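Local coordinates for Pol protein (Human T-cell leukemia virus type I, PDB 6TJU) that includes the viral integrase, whose C-terminal SH3-like domain, the part described here, probably binds DNA during insertion of the viral genome into host DNA, at residues W50-W53 and R54-K57. Numbering follows the deposited sequence.
Sequences WIPW and RLLK
With CG set anti to its own carbonyl carbon (chi1 -63°), Leu56 reaches back over the turn to Ile51, whose CG2 lies anti to the backbone N and meets Leu56 CD2 at 3.8 Å. The other Leu56 methyl, CD1, sits at the edge of the Trp53 indole, near the ring plane, 4.1 Å from CD1 of Trp53. Ile51 CG2 also touches Leu55 CB at 3.7 Å, the two side chains crossing at about a right angle. Arg54 places CG between its backbone N and carbonyl carbon (chi1 71°) and runs extended from CG to NE, bringing one guanidinium face against Pro52 CG, 3.7 Å from NH1. Two successive backbone bonds, Leu55 N to Pro52 O and Leu56 N to Trp53 O, both 3.0 Å long and bent to 149° at the hydrogen, make a short 3-10 segment at Trp53 and Arg54. This turn joins strand 48-52 to strand 56-59 in the SH3-like fold, and the Leu56 side chain also touches Tyr13 and Phe15 of strand 12-15 and Ala39 of strand 38-42. The chemistry is thus divided: carbonyls of the turn accept N-H groups three residues on, while buried Ile51 and Leu56 link the two sheets mainly by apolar side-chain packing.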
# COMPACT_ATOMS: atom_id res chain seq x y z
N TRP A 50 3.49 -5.98 -4.90
CA TRP A 50 3.44 -6.67 -3.60
C TRP A 50 4.47 -6.00 -2.68
O TRP A 50 5.68 -6.12 -2.93
CB TRP A 50 3.70 -8.16 -3.80
CG TRP A 50 2.56 -8.88 -4.44
CD1 TRP A 50 2.48 -9.33 -5.73
CD2 TRP A 50 1.36 -9.28 -3.78
NE1 TRP A 50 1.29 -9.98 -5.92
CE2 TRP A 50 0.58 -9.95 -4.75
CE3 TRP A 50 0.88 -9.14 -2.48
CZ2 TRP A 50 -0.67 -10.50 -4.43
CZ3 TRP A 50 -0.36 -9.66 -2.18
CH2 TRP A 50 -1.13 -10.30 -3.15
N ILE A 51 3.97 -5.22 -1.72
CA ILE A 51 4.81 -4.45 -0.78
C ILE A 51 4.85 -5.24 0.51
O ILE A 51 3.80 -5.54 1.08
CB ILE A 51 4.30 -3.03 -0.49
CG1 ILE A 51 3.88 -2.27 -1.75
CG2 ILE A 51 5.35 -2.28 0.31
CD1 ILE A 51 5.04 -1.92 -2.64
N PRO A 52 6.07 -5.53 1.01
CA PRO A 52 6.20 -6.23 2.27
C PRO A 52 5.71 -5.31 3.40
O PRO A 52 5.82 -4.08 3.25
CB PRO A 52 7.69 -6.53 2.37
CG PRO A 52 8.33 -5.42 1.58
CD PRO A 52 7.38 -5.13 0.45
N TRP A 53 5.24 -5.94 4.48
CA TRP A 53 4.69 -5.26 5.68
C TRP A 53 5.65 -4.21 6.23
O TRP A 53 5.15 -3.19 6.72
CB TRP A 53 4.30 -6.27 6.76
CG TRP A 53 3.10 -7.08 6.40
CD1 TRP A 53 2.18 -6.83 5.41
CD2 TRP A 53 2.66 -8.26 7.10
NE1 TRP A 53 1.23 -7.82 5.41
CE2 TRP A 53 1.49 -8.69 6.44
CE3 TRP A 53 3.14 -8.98 8.20
CZ2 TRP A 53 0.80 -9.82 6.88
CZ3 TRP A 53 2.46 -10.11 8.63
CH2 TRP A 53 1.30 -10.52 7.97
N ARG A 54 6.96 -4.46 6.23
CA ARG A 54 7.92 -3.53 6.85
C ARG A 54 7.87 -2.21 6.08
O ARG A 54 8.22 -1.23 6.68
CB ARG A 54 9.32 -4.15 6.95
CG ARG A 54 10.02 -4.30 5.61
CD ARG A 54 11.46 -4.70 5.80
NE ARG A 54 12.07 -4.41 4.52
CZ ARG A 54 11.95 -5.20 3.47
NH1 ARG A 54 11.33 -6.38 3.57
NH2 ARG A 54 12.50 -4.82 2.32
N LEU A 55 7.42 -2.17 4.83
CA LEU A 55 7.29 -0.90 4.06
C LEU A 55 5.84 -0.39 3.98
O LEU A 55 5.52 0.42 3.06
CB LEU A 55 7.91 -1.14 2.69
CG LEU A 55 9.40 -1.47 2.77
CD1 LEU A 55 9.88 -1.90 1.40
CD2 LEU A 55 10.24 -0.31 3.29
N LEU A 56 5.00 -0.79 4.94
CA LEU A 56 3.59 -0.38 5.03
C LEU A 56 3.28 0.20 6.40
O LEU A 56 3.88 -0.20 7.40
CB LEU A 56 2.64 -1.55 4.78
CG LEU A 56 2.73 -2.17 3.40
CD1 LEU A 56 1.77 -3.35 3.33
CD2 LEU A 56 2.38 -1.11 2.36
N LYS A 57 2.33 1.13 6.39
CA LYS A 57 1.70 1.61 7.64
C LYS A 57 0.19 1.61 7.40
O LYS A 57 -0.25 2.20 6.41
CB LYS A 57 2.22 2.99 8.08
CG LYS A 57 3.69 3.08 8.46
CD LYS A 57 4.03 2.50 9.81
CE LYS A 57 5.51 2.67 10.08
NZ LYS A 57 5.88 2.13 11.41